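Local coordinates for protein spermidine synthase (Corynebacterium glutamicum ATCC 13032, PDB 3GJY) that probably transfers an aminopropyl group from decarboxylated S-adenosylmethionine to putrescine to make spermidine, as spermidine synthases do, at residues E67-Y70 with M71-A75; V118-D122 with A123-R127; R149-A152 with E153-P157; T173-N176 with F177-E181; F183-C186 with H187-L190. All blocks are in the same frame, centred on the assembly; numbering follows the deposited sequence. Where two conformers were deposited one is given.

Contact 1 of 5, residues E67-Y70 with M71-A75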
loop_
_atom_site.group_PDB
_atom_site.type_symbol
_atom_site.label_atom_id
_atom_site.label_comp_id
_atom_site.label_asym_id
_atom_site.label_seq_id
_atom_site.Cartn_x
_atom_site.Cartn_y
_atom_site.Cartn_z
ATOM N N GLU A 67 -13.377 -3.949 1.345
ATOM C CA GLU A 67 -14.021 -4.406 0.104
ATOM C C GLU A 67 -13.128 -4.383 -1.118
ATOM O O GLU A 67 -13.366 -5.093 -2.097
ATOM C CB GLU A 67 -15.368 -3.716 -0.151
ATOM C CG GLU A 67 -16.425 -4.339 0.752
ATOM C CD GLU A 67 -17.824 -3.818 0.547
ATOM O OE1 GLU A 67 -18.141 -3.279 -0.543
ATOM O OE2 GLU A 67 -18.616 -3.966 1.518
ATOM N N PHE A 68 -12.070 -3.600 -1.050
ATOM C CA PHE A 68 -11.070 -3.532 -2.096
ATOM C C PHE A 68 -10.136 -4.713 -1.976
ATOM O O PHE A 68 -9.505 -4.896 -0.937
ATOM C CB PHE A 68 -10.275 -2.207 -2.027
ATOM C CG PHE A 68 -10.999 -1.062 -2.679
ATOM C CD1 PHE A 68 -12.139 -0.535 -2.093
ATOM C CD2 PHE A 68 -10.583 -0.572 -3.918
ATOM C CE1 PHE A 68 -12.873 0.465 -2.731
ATOM C CE2 PHE A 68 -11.310 0.446 -4.563
ATOM C CZ PHE A 68 -12.441 0.983 -3.942
ATOM N N GLU A 69 -10.067 -5.526 -3.033
ATOM C CA GLU A 69 -9.264 -6.752 -2.984
ATOM C C GLU A 69 -7.816 -6.486 -2.633
ATOM O O GLU A 69 -7.232 -7.166 -1.791
ATOM C CB GLU A 69 -9.342 -7.530 -4.314
ATOM C CG GLU A 69 -10.795 -7.910 -4.714
ATOM C CD GLU A 69 -11.428 -8.940 -3.802
ATOM O OE1 GLU A 69 -10.700 -9.706 -3.145
ATOM O OE2 GLU A 69 -12.680 -8.990 -3.735
ATOM N N TYR A 70 -7.216 -5.489 -3.268
ATOM C CA TYR A 70 -5.788 -5.282 -3.025
ATOM C C TYR A 70 -5.536 -4.889 -1.570
ATOM O O TYR A 70 -4.456 -5.143 -1.055
ATOM C CB TYR A 70 -5.179 -4.224 -3.968
ATOM C CG TYR A 70 -5.411 -2.783 -3.542
ATOM C CD1 TYR A 70 -4.546 -2.143 -2.625
ATOM C CD2 TYR A 70 -6.453 -2.035 -4.088
ATOM C CE1 TYR A 70 -4.745 -0.827 -2.230
ATOM C CE2 TYR A 70 -6.648 -0.701 -3.720
ATOM C CZ TYR A 70 -5.808 -0.112 -2.779
ATOM O OH TYR A 70 -5.990 1.196 -2.416
HETATM N N MSE A 71 -6.504 -4.238 -0.917
HETATM C CA MSE A 71 -6.346 -3.904 0.531
HETATM C C MSE A 71 -6.363 -5.153 1.377
HETATM O O MSE A 71 -5.563 -5.289 2.318
HETATM C CB MSE A 71 -7.453 -2.944 0.988
HETATM C CG MSE A 71 -7.385 -1.550 0.398
HETATM SE SE MSE A 71 -8.623 -0.383 1.298
HETATM C CE MSE A 71 -8.400 1.126 0.132
ATOM N N ARG A 72 -7.233 -6.106 0.994
ATOM C CA ARG A 72 -7.227 -7.403 1.668
ATOM C C ARG A 72 -5.869 -8.094 1.494
ATOM O O ARG A 72 -5.383 -8.767 2.437
ATOM C CB ARG A 72 -8.325 -8.297 1.092
ATOM C CG ARG A 72 -9.708 -7.721 1.319
ATOM C CD ARG A 72 -10.761 -8.572 0.615
ATOM N NE ARG A 72 -10.942 -9.873 1.234
ATOM C CZ ARG A 72 -11.841 -10.126 2.186
ATOM N NH1 ARG A 72 -12.642 -9.168 2.661
ATOM N NH2 ARG A 72 -11.932 -11.343 2.680
ATOM N N TRP A 73 -5.285 -7.967 0.299
ATOM C CA TRP A 73 -3.993 -8.624 0.027
ATOM C C TRP A 73 -2.864 -8.002 0.834
ATOM O O TRP A 73 -2.026 -8.717 1.402
ATOM C CB TRP A 73 -3.672 -8.613 -1.469
ATOM C CG TRP A 73 -4.761 -9.239 -2.301
ATOM C CD1 TRP A 73 -5.767 -10.068 -1.879
ATOM C CD2 TRP A 73 -4.921 -9.087 -3.696
ATOM N NE1 TRP A 73 -6.584 -10.411 -2.932
ATOM C CE2 TRP A 73 -6.074 -9.838 -4.070
ATOM C CE3 TRP A 73 -4.203 -8.401 -4.686
ATOM C CZ2 TRP A 73 -6.536 -9.891 -5.394
ATOM C CZ3 TRP A 73 -4.670 -8.477 -6.030
ATOM C CH2 TRP A 73 -5.815 -9.216 -6.351
ATOM N N ILE A 74 -2.844 -6.663 0.894
ATOM C CA ILE A 74 -1.868 -5.973 1.766
ATOM C C ILE A 74 -2.073 -6.432 3.231
ATOM O O ILE A 74 -1.098 -6.740 3.934
ATOM C CB ILE A 74 -1.973 -4.448 1.654
ATOM C CG1 ILE A 74 -1.512 -4.026 0.253
ATOM C CG2 ILE A 74 -1.135 -3.770 2.732
ATOM C CD1 ILE A 74 -1.841 -2.561 -0.063
ATOM N N ALA A 75 -3.322 -6.461 3.693
ATOM C CA ALA A 75 -3.581 -6.896 5.073
ATOM C C ALA A 75 -3.004 -8.283 5.313
ATOM O O ALA A 75 -2.341 -8.514 6.319
ATOM C CB ALA A 75 -5.083 -6.918 5.354
#

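Contact 2 of 5, residues V118-D122 with A123-R127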
loop_
_atom_site.group_PDB
_atom_site.type_symbol
_atom_site.label_atom_id
_atom_site.label_comp_id
_atom_site.label_asym_id
_atom_site.label_seq_id
_atom_site.Cartn_x
_atom_site.Cartn_y
_atom_site.Cartn_z
ATOM N N VAL A 118 -0.081 8.583 7.993
ATOM C CA VAL A 118 -0.481 8.630 6.591
ATOM C C VAL A 118 0.009 9.950 6.015
ATOM O O VAL A 118 -0.323 11.003 6.534
ATOM C CB VAL A 118 -2.039 8.511 6.427
ATOM C CG1 VAL A 118 -2.410 8.504 4.931
ATOM C CG2 VAL A 118 -2.569 7.239 7.128
ATOM N N VAL A 119 0.765 9.878 4.932
ATOM C CA VAL A 119 1.221 11.060 4.207
ATOM C C VAL A 119 0.295 11.229 3.017
ATOM O O VAL A 119 0.285 10.397 2.075
ATOM C CB VAL A 119 2.681 10.946 3.731
ATOM C CG1 VAL A 119 3.107 12.255 3.009
ATOM C CG2 VAL A 119 3.604 10.586 4.902
ATOM N N GLU A 120 -0.523 12.277 3.086
ATOM C CA GLU A 120 -1.570 12.514 2.076
ATOM C C GLU A 120 -1.318 13.866 1.407
ATOM O O GLU A 120 -1.170 14.885 2.096
ATOM C CB GLU A 120 -2.942 12.514 2.787
ATOM C CG GLU A 120 -4.088 13.052 1.917
ATOM C CD GLU A 120 -4.175 12.311 0.589
ATOM O OE1 GLU A 120 -3.994 11.068 0.555
ATOM O OE2 GLU A 120 -4.421 12.962 -0.426
ATOM N N LEU A 121 -1.371 13.884 0.076
ATOM C CA LEU A 121 -1.161 15.092 -0.717
ATOM C C LEU A 121 -2.256 16.171 -0.525
ATOM O O LEU A 121 -1.971 17.381 -0.491
ATOM C CB LEU A 121 -1.092 14.663 -2.192
ATOM C CG LEU A 121 -0.874 15.772 -3.222
ATOM C CD1 LEU A 121 0.515 16.401 -3.062
ATOM C CD2 LEU A 121 -1.130 15.226 -4.632
ATOM N N ASP A 122 -3.489 15.714 -0.397
ATOM C CA ASP A 122 -4.670 16.542 -0.563
ATOM C C ASP A 122 -5.204 16.960 0.808
ATOM O O ASP A 122 -5.727 16.125 1.552
ATOM C CB ASP A 122 -5.701 15.768 -1.397
ATOM C CG ASP A 122 -6.874 16.626 -1.830
ATOM O OD1 ASP A 122 -7.371 17.440 -1.011
ATOM O OD2 ASP A 122 -7.303 16.464 -2.997
ATOM N N ALA A 123 -5.059 18.256 1.136
ATOM C CA ALA A 123 -5.472 18.747 2.460
ATOM C C ALA A 123 -6.967 18.487 2.747
ATOM O O ALA A 123 -7.354 18.193 3.889
ATOM C CB ALA A 123 -5.161 20.262 2.580
ATOM N N GLU A 124 -7.797 18.544 1.702
ATOM C CA GLU A 124 -9.220 18.366 1.870
ATOM C C GLU A 124 -9.567 16.894 2.076
ATOM O O GLU A 124 -10.415 16.561 2.908
ATOM C CB GLU A 124 -10.001 18.967 0.678
ATOM C CG GLU A 124 -11.535 18.809 0.809
ATOM C CD GLU A 124 -12.160 19.612 1.954
ATOM O OE1 GLU A 124 -11.453 20.311 2.725
ATOM O OE2 GLU A 124 -13.399 19.512 2.066
ATOM N N LEU A 125 -8.890 15.997 1.347
ATOM C CA LEU A 125 -9.085 14.584 1.622
ATOM C C LEU A 125 -8.645 14.257 3.055
ATOM O O LEU A 125 -9.328 13.499 3.753
ATOM C CB LEU A 125 -8.339 13.682 0.638
ATOM C CG LEU A 125 -8.549 12.188 0.836
ATOM C CD1 LEU A 125 -10.054 11.812 0.782
ATOM C CD2 LEU A 125 -7.798 11.476 -0.292
ATOM N N ALA A 126 -7.523 14.833 3.497
ATOM C CA ALA A 126 -7.077 14.662 4.873
ATOM C C ALA A 126 -8.127 15.132 5.881
ATOM O O ALA A 126 -8.397 14.440 6.875
ATOM C CB ALA A 126 -5.712 15.390 5.078
ATOM N N ARG A 127 -8.738 16.295 5.611
ATOM C CA ARG A 127 -9.737 16.851 6.541
ATOM C C ARG A 127 -10.991 15.951 6.578
ATOM O O ARG A 127 -11.493 15.628 7.667
ATOM C CB ARG A 127 -10.107 18.276 6.089
ATOM C CG ARG A 127 -10.977 19.005 7.102
ATOM C CD ARG A 127 -11.472 20.338 6.568
ATOM N NE ARG A 127 -12.436 20.181 5.486
ATOM C CZ ARG A 127 -13.731 19.923 5.661
ATOM N NH1 ARG A 127 -14.232 19.794 6.884
ATOM N NH2 ARG A 127 -14.533 19.813 4.608
#

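Contact 3 of 5, residues R149-A152 with E153-P157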
loop_
_atom_site.group_PDB
_atom_site.type_symbol
_atom_site.label_atom_id
_atom_site.label_comp_id
_atom_site.label_asym_id
_atom_site.label_seq_id
_atom_site.Cartn_x
_atom_site.Cartn_y
_atom_site.Cartn_z
ATOM N N ARG A 149 7.025 11.641 -1.633
ATOM C CA ARG A 149 8.407 11.415 -2.071
ATOM C C ARG A 149 9.357 12.247 -1.224
ATOM O O ARG A 149 10.391 11.746 -0.764
ATOM C CB ARG A 149 8.593 11.788 -3.547
ATOM C CG ARG A 149 10.038 11.768 -3.985
ATOM C CD ARG A 149 10.792 10.402 -3.892
ATOM N NE ARG A 149 12.226 10.655 -4.077
ATOM C CZ ARG A 149 13.003 10.186 -5.052
ATOM N NH1 ARG A 149 12.531 9.363 -5.991
ATOM N NH2 ARG A 149 14.274 10.595 -5.096
HETATM N N MSE A 150 8.987 13.501 -0.963
HETATM C CA MSE A 150 9.849 14.336 -0.135
HETATM C C MSE A 150 9.929 13.818 1.295
HETATM O O MSE A 150 10.999 13.830 1.901
HETATM C CB MSE A 150 9.447 15.812 -0.196
HETATM C CG MSE A 150 9.634 16.384 -1.562
HETATM SE SE MSE A 150 11.531 16.417 -2.034
HETATM C CE MSE A 150 12.046 17.862 -0.836
ATOM N N VAL A 151 8.816 13.322 1.827
ATOM C CA VAL A 151 8.855 12.770 3.190
ATOM C C VAL A 151 9.812 11.554 3.210
ATOM O O VAL A 151 10.621 11.434 4.142
ATOM C CB VAL A 151 7.437 12.407 3.672
ATOM C CG1 VAL A 151 7.493 11.609 4.980
ATOM C CG2 VAL A 151 6.636 13.685 3.885
ATOM N N ALA A 152 9.743 10.695 2.188
ATOM C CA ALA A 152 10.643 9.536 2.148
ATOM C C ALA A 152 12.096 9.978 2.109
ATOM O O ALA A 152 12.946 9.395 2.796
ATOM C CB ALA A 152 10.299 8.606 0.967
ATOM N N GLU A 153 12.388 11.034 1.346
ATOM C CA GLU A 153 13.776 11.508 1.282
ATOM C C GLU A 153 14.287 11.972 2.630
ATOM O O GLU A 153 15.519 11.938 2.864
ATOM C CB GLU A 153 13.895 12.673 0.303
ATOM C CG GLU A 153 13.665 12.230 -1.126
ATOM C CD GLU A 153 13.854 13.311 -2.162
ATOM O OE1 GLU A 153 14.364 14.398 -1.803
ATOM O OE2 GLU A 153 13.494 13.072 -3.332
ATOM N N SER A 154 13.378 12.415 3.513
ATOM C CA SER A 154 13.820 12.853 4.833
ATOM C C SER A 154 13.788 11.787 5.925
ATOM O O SER A 154 14.148 12.067 7.067
ATOM C CB SER A 154 13.074 14.119 5.276
ATOM O OG SER A 154 13.680 15.257 4.689
ATOM N N PHE A 155 13.403 10.538 5.578
ATOM C CA PHE A 155 13.415 9.477 6.584
ATOM C C PHE A 155 14.798 9.416 7.239
ATOM O O PHE A 155 15.827 9.381 6.544
ATOM C CB PHE A 155 13.179 8.094 5.945
ATOM C CG PHE A 155 11.763 7.804 5.472
ATOM C CD1 PHE A 155 10.645 8.462 5.980
ATOM C CD2 PHE A 155 11.587 6.800 4.529
ATOM C CE1 PHE A 155 9.353 8.127 5.517
ATOM C CE2 PHE A 155 10.320 6.457 4.074
ATOM C CZ PHE A 155 9.206 7.124 4.561
ATOM N N THR A 156 14.810 9.322 8.563
ATOM C CA THR A 156 16.049 9.032 9.296
ATOM C C THR A 156 16.138 7.506 9.580
ATOM O O THR A 156 15.154 6.753 9.432
ATOM C CB THR A 156 16.097 9.821 10.612
ATOM O OG1 THR A 156 14.968 9.464 11.410
ATOM C CG2 THR A 156 16.058 11.317 10.361
ATOM N N PRO A 157 17.316 7.020 9.972
ATOM C CA PRO A 157 17.446 5.579 10.129
ATOM C C PRO A 157 16.555 4.937 11.164
ATOM O O PRO A 157 16.360 5.455 12.262
ATOM C CB PRO A 157 18.917 5.395 10.500
ATOM C CG PRO A 157 19.576 6.551 9.877
ATOM C CD PRO A 157 18.625 7.698 10.104
HETATM O O HOH W 1 12.789 15.920 2.198
#

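Contact 4 of 5, residues T173-N176 with F177-E181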
loop_
_atom_site.group_PDB
_atom_site.type_symbol
_atom_site.label_atom_id
_atom_site.label_comp_id
_atom_site.label_asym_id
_atom_site.label_seq_id
_atom_site.Cartn_x
_atom_site.Cartn_y
_atom_site.Cartn_z
ATOM N N THR A 173 1.998 4.094 -11.271
ATOM C CA THR A 173 2.566 4.903 -10.196
ATOM C C THR A 173 3.490 6.005 -10.797
ATOM O O THR A 173 4.192 5.692 -11.750
ATOM C CB THR A 173 3.151 3.970 -9.088
ATOM O OG1 THR A 173 4.387 4.465 -8.577
ATOM C CG2 THR A 173 3.305 2.499 -9.595
ATOM N N PRO A 174 3.442 7.270 -10.281
ATOM C CA PRO A 174 4.469 8.231 -10.755
ATOM C C PRO A 174 5.872 7.682 -10.646
ATOM O O PRO A 174 6.201 6.935 -9.699
ATOM C CB PRO A 174 4.325 9.429 -9.837
ATOM C CG PRO A 174 2.910 9.347 -9.330
ATOM C CD PRO A 174 2.579 7.887 -9.252
ATOM N N GLN A 175 6.706 8.063 -11.609
ATOM C CA GLN A 175 8.000 7.452 -11.778
ATOM C C GLN A 175 8.865 7.603 -10.534
ATOM O O GLN A 175 9.606 6.653 -10.177
ATOM C CB GLN A 175 8.683 8.061 -13.018
ATOM C CG GLN A 175 9.875 7.255 -13.502
ATOM C CD GLN A 175 11.150 7.752 -12.912
ATOM O OE1 GLN A 175 11.131 8.641 -12.063
ATOM N NE2 GLN A 175 12.282 7.171 -13.330
ATOM N N ASN A 176 8.728 8.721 -9.827
ATOM C CA ASN A 176 9.569 8.960 -8.657
ATOM C C ASN A 176 9.282 8.111 -7.430
ATOM O O ASN A 176 10.028 8.151 -6.465
ATOM C CB ASN A 176 9.725 10.444 -8.309
ATOM C CG ASN A 176 8.455 11.100 -7.906
ATOM O OD1 ASN A 176 7.371 10.526 -7.980
ATOM N ND2 ASN A 176 8.574 12.383 -7.521
ATOM N N PHE A 177 8.232 7.298 -7.515
ATOM C CA PHE A 177 7.940 6.302 -6.501
ATOM C C PHE A 177 8.397 4.914 -6.919
ATOM O O PHE A 177 8.098 3.944 -6.219
ATOM C CB PHE A 177 6.436 6.278 -6.218
ATOM C CG PHE A 177 5.963 7.472 -5.479
ATOM C CD1 PHE A 177 6.272 7.650 -4.146
ATOM C CD2 PHE A 177 5.226 8.466 -6.145
ATOM C CE1 PHE A 177 5.814 8.789 -3.456
ATOM C CE2 PHE A 177 4.783 9.600 -5.453
ATOM C CZ PHE A 177 5.078 9.753 -4.116
ATOM N N THR A 178 9.122 4.803 -8.034
ATOM C CA THR A 178 9.471 3.482 -8.567
ATOM C C THR A 178 10.962 3.245 -8.771
ATOM O O THR A 178 11.350 2.227 -9.353
ATOM C CB THR A 178 8.746 3.204 -9.905
ATOM O OG1 THR A 178 9.343 3.997 -10.926
ATOM C CG2 THR A 178 7.258 3.516 -9.775
ATOM N N THR A 179 11.779 4.180 -8.305
ATOM C CA THR A 179 13.198 4.159 -8.624
ATOM C C THR A 179 14.023 3.579 -7.492
ATOM O O THR A 179 13.621 3.555 -6.308
ATOM C CB THR A 179 13.735 5.577 -8.877
ATOM O OG1 THR A 179 13.518 6.358 -7.692
ATOM C CG2 THR A 179 13.035 6.214 -10.040
ATOM N N VAL A 180 15.236 3.176 -7.859
ATOM C CA VAL A 180 16.212 2.685 -6.886
ATOM C C VAL A 180 16.435 3.731 -5.789
ATOM O O VAL A 180 16.490 3.393 -4.602
ATOM C CB VAL A 180 17.518 2.348 -7.600
ATOM C CG1 VAL A 180 18.680 2.173 -6.574
ATOM C CG2 VAL A 180 17.329 1.090 -8.509
ATOM N N GLU A 181 16.487 5.003 -6.168
ATOM C CA GLU A 181 16.717 6.048 -5.170
ATOM C C GLU A 181 15.573 6.111 -4.160
ATOM O O GLU A 181 15.815 6.240 -2.956
ATOM C CB GLU A 181 16.908 7.420 -5.851
ATOM C CG GLU A 181 18.240 7.551 -6.632
ATOM C CD GLU A 181 18.202 6.878 -7.988
ATOM O OE1 GLU A 181 17.104 6.529 -8.495
ATOM O OE2 GLU A 181 19.311 6.702 -8.563
#

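Contact 5 of 5, residues F183-C186 with H187-L190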
loop_
_atom_site.group_PDB
_atom_site.type_symbol
_atom_site.label_atom_id
_atom_site.label_comp_id
_atom_site.label_asym_id
_atom_site.label_seq_id
_atom_site.Cartn_x
_atom_site.Cartn_y
_atom_site.Cartn_z
ATOM N N PHE A 183 13.605 3.577 -3.338
ATOM C CA PHE A 183 13.707 2.365 -2.514
ATOM C C PHE A 183 14.834 2.490 -1.488
ATOM O O PHE A 183 14.690 2.035 -0.356
ATOM C CB PHE A 183 13.887 1.098 -3.360
ATOM C CG PHE A 183 12.750 0.878 -4.330
ATOM C CD1 PHE A 183 11.419 1.036 -3.927
ATOM C CD2 PHE A 183 13.020 0.538 -5.663
ATOM C CE1 PHE A 183 10.378 0.864 -4.856
ATOM C CE2 PHE A 183 11.998 0.350 -6.579
ATOM C CZ PHE A 183 10.684 0.530 -6.182
ATOM N N GLU A 184 15.931 3.170 -1.870
ATOM C CA GLU A 184 17.045 3.380 -0.934
ATOM C C GLU A 184 16.621 4.267 0.238
ATOM O O GLU A 184 17.039 4.016 1.394
ATOM C CB GLU A 184 18.282 4.020 -1.611
ATOM C CG GLU A 184 19.037 3.066 -2.573
ATOM C CD GLU A 184 19.971 2.023 -1.884
ATOM O OE1 GLU A 184 19.878 1.774 -0.650
ATOM O OE2 GLU A 184 20.796 1.422 -2.623
ATOM N N HIS A 185 15.813 5.299 -0.033
ATOM C CA HIS A 185 15.292 6.116 1.058
ATOM C C HIS A 185 14.416 5.284 2.005
ATOM O O HIS A 185 14.536 5.392 3.230
ATOM C CB HIS A 185 14.535 7.315 0.524
ATOM C CG HIS A 185 15.424 8.359 -0.062
ATOM N ND1 HIS A 185 15.302 8.857 -1.345
ATOM C CD2 HIS A 185 16.517 8.948 0.470
ATOM C CE1 HIS A 185 16.246 9.779 -1.535
ATOM N NE2 HIS A 185 16.989 9.838 -0.452
ATOM N N CYS A 186 13.547 4.467 1.419
ATOM C CA CYS A 186 12.692 3.565 2.216
ATOM C C CYS A 186 13.512 2.603 3.048
ATOM O O CYS A 186 13.232 2.420 4.227
ATOM C CB CYS A 186 11.712 2.808 1.308
ATOM S SG CYS A 186 10.452 3.853 0.584
ATOM N N HIS A 187 14.563 2.041 2.449
ATOM C CA HIS A 187 15.421 1.112 3.181
ATOM C C HIS A 187 16.114 1.775 4.384
ATOM O O HIS A 187 16.136 1.231 5.489
ATOM C CB HIS A 187 16.420 0.460 2.229
ATOM C CG HIS A 187 17.226 -0.613 2.870
ATOM N ND1 HIS A 187 18.346 -0.367 3.627
ATOM C CD2 HIS A 187 17.029 -1.950 2.902
ATOM C CE1 HIS A 187 18.810 -1.510 4.098
ATOM N NE2 HIS A 187 18.034 -2.487 3.671
ATOM N N ARG A 188 16.646 2.992 4.177
ATOM C CA ARG A 188 17.230 3.709 5.281
ATOM C C ARG A 188 16.223 3.939 6.403
ATOM O O ARG A 188 16.549 3.771 7.581
ATOM C CB ARG A 188 17.769 5.056 4.816
ATOM C CG ARG A 188 18.453 5.855 5.962
ATOM C CD ARG A 188 19.000 7.207 5.431
ATOM N NE ARG A 188 17.886 8.060 5.049
ATOM C CZ ARG A 188 17.514 8.348 3.802
ATOM N NH1 ARG A 188 18.231 7.964 2.746
ATOM N NH2 ARG A 188 16.407 9.064 3.602
ATOM N N GLY A 189 15.003 4.347 6.052
ATOM C CA GLY A 189 14.018 4.637 7.107
ATOM C C GLY A 189 13.560 3.410 7.869
ATOM O O GLY A 189 13.125 3.550 8.994
ATOM N N LEU A 190 13.583 2.223 7.251
ATOM C CA LEU A 190 13.098 1.022 7.923
ATOM C C LEU A 190 14.030 0.553 9.024
ATOM O O LEU A 190 15.274 0.544 8.858
ATOM C CB LEU A 190 12.906 -0.105 6.903
ATOM C CG LEU A 190 11.646 0.055 6.048
ATOM C CD1 LEU A 190 11.708 -0.929 4.861
ATOM C CD2 LEU A 190 10.350 -0.133 6.863
#

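Contact 1 of 5, residues E67-Y70 with M71-A75
The carbonyl oxygen of F68 takes two backbone donors at the start of helix 69-85. R72 N comes to F68 O at 3.2 Å, and M71 N adds a weak, bent bond to the same oxygen. F68 holds the N-cap position, so this oxygen opens the helical series that W73 N to E69 O and I74 N to Y70 O carry on. On one flank the Y70 ring runs alongside the selenomethionine M71. M71 CG sits over one ring face, offset toward the rim, at 4.0 Å from the centroid, a CH-pi contact; the selenium follows in an oblique Met-aromatic contact, and M71 CE reaches Y70 OH at 3.5 Å. I74 CD1 meets the same ring at its edge, in plane, 3.7 Å from Y70 CD1. Y70 can lie there because its CG stands between the backbone N and the carbonyl carbon (chi1 81°). On another flank the indole of W73 lays a face over E69 O, while its CZ2 touches E69 CB at 3.8 Å. The E69 carboxylate runs beside R72 without a salt bridge, and its OE2 is bonded to G268 N. Y70 OH is bonded to D166 OD2. F68 leans on P54 and H57 of strand 53-59, M71 and I74 pack on M103 of helix 102-110, and Y70, W73 and I74 all rest on I241 of strand 238-245.

Contact 2 of 5, residues V118-D122 with A123-R127
D122 OD1 caps helix 123-132, accepting from E124 N at 3.0 Å, nearly along its own C-O axis, and from L125 N at 3.2 Å, which approaches from above the carboxylate plane. With CG anti to the backbone nitrogen (chi1 -170°), the carboxylate swings forward over the first turn. The main chain closes that turn through A126 N to D122 O at 2.9 Å. This is the tight, largely buried part of the contact: D122 CB also rests on L125 CB, and both carboxylate oxygens have further partners in the turn between strands 25-28 and 33-38, OD1 with E30 N and OD2 with Y31 N. E120 OE2 accepts D122 N at 2.9 Å, on the anti side, but E120 meets the helix more loosely, mainly through L125 CD2, 3.7 Å from OE2. A formate, probably from the crystallisation liquor, lies close to OE1. Toward solvent, E124 and the exposed R127 form a side-on salt bridge, R127 NE to E124 OE1 at 2.9 Å and R127 NH2 to E124 OE2 at 2.8 Å. The D122 carboxylate thus ties the helix start to the E30-Y31 turn, and the N-terminal amides it faces should favour its charged form.

Contact 3 of 5, residues R149-A152 with E153-P157
E153 OE2 takes R149 NE at 2.8 Å on its anti lone pair, forming a salt bridge one helical turn apart. R149 NH2 adds a weak bond to the same oxygen, and the guanidinium and carboxylate planes stand 67° apart. Farther along, the F155 ring covers the last turn: A152 CA sits over the centre of one face, 3.5 Å from the centroid, a close CH-pi contact, and A152 CB touches F155 CE2 at 3.8 Å. V151 CG1 approaches CE1 of the same ring. The main chain sets these groups in place. E153 N still bonds R149 O as in an alpha-helix, but S154 N divides itself between M150 O and V151 O, and F155 N turns to A152 O at 3.0 Å, three residues back. In one of the two conformers of S154, a water bridges its OG and M150 O. In the next shell D291 pairs with R149 NH2 and N176 O accepts from NH1, while D147 takes the amide of R149. The shift from four-residue to three-residue bonds marks a helix C-terminus that tightens into a 3-10 turn, here the end of helix 148-153 where the chain turns toward strand 160-165 of the methyltransferase-like alpha/beta fold.

Contact 4 of 5, residues T173-N176 with F177-E181
T178 closes the turn against Q175. Its CB sits 3.6 Å from Q175 O, and there the side chain branches. OG1 goes back to that oxygen as a donor at 2.8 Å, tilted 16° from the carbonyl plane, while T178 N reaches the same Q175 O at 2.9 Å from above the plane. The hydroxyl can double the amide because it stands between the backbone N and the carbonyl carbon (chi1 73°). CG2, the other branch, packs against T173 OG1 at 3.3 Å and comes near P174 O. One residue earlier, F177 N bonds P174 O at 3.0 Å, so two successive amides each reach back three residues, as in a 3-10 turn. The F177 ring runs alongside P174, with P174 CB at its edge, in plane, 3.9 Å from F177 CD2; N176 OD1 approaches the ring obliquely, its amide plane turned 74° from it. Q175 lays its amide across T179 CG2, 3.5 Å from NE2, and that NE2 is bonded to H290 O. T179, the N-cap of helix 180-189, is bonded through OG1 to F182 N and to D291. T178 OG1 accepts from R289 NH1 while donating to Q175 O. Q175 O thus has two donors from a single residue, which satisfies this carbonyl at the turn, and its pair of partners should hold the T178 hydroxyl in one rotation.

Contact 5 of 5, residues F183-C186 with H187-L190
R188 folds its guanidinium back along H185, side by side and pointing the same way. Its NH1 comes 3.0 Å from H185 CD2 and its NH2 3.1 Å from the same carbon. The two groups meet edge to edge, each in the other's plane at the point of contact, although those planes are turned 72° apart. For N-H groups facing a C-H this is implausibly tight, so the deposited ring orientation is doubtful; a half-turn about chi2 would bring ND1, a possible acceptor, near this spot. R188 runs out extended, CG anti to the backbone N (chi1 -178°), and bends only at chi3, which turns its end back over the preceding turn; one face of the guanidinium looks toward H185 O. NE donates to F155 O, which anchors the guanidinium. Underneath run the ordinary helical bonds, H187 N to F183 O at 2.8 Å, R188 N to E184 O and G189 N to H185 O. The last of the series, L190 N to C186 O at 3.1 Å, is more bent, and L190 is already out of helical backbone angles. Its CG leans over that same C186 O at 3.4 Å. H187 points off to another side of the helix, bonded through NE2 to D246 and meeting the ring of F220. Helix 180-189 is flanked on one side by helix 207-219, where F183 touches E212 and M216, while C186 and L190 pack on I163 of strand 160-165.

How the contacts relate
Along the chain the contacts follow in series from 1 to 5. Contact 1, on helix 69-85, stands apart: its centre is about 24 Å from that of contact 5, on the opposite side of the chain's centre. Contact 2, where strand 115-120 hands over to helix 123-132, touches contact 3 through V119 CG1 and V151 CG2, 3.9 Å apart. Contacts 3, 4 and 5 form a cluster, with the centres of 3 and 5 about 8 Å apart; contacts 4 and 5 both use helix 180-189. Helix 148-153 with its following loop, and helix 180-189, pack together, both touching strand 160-165 of the central mixed sheet, consistent with the AdoMet-dependent methyltransferase-like fold.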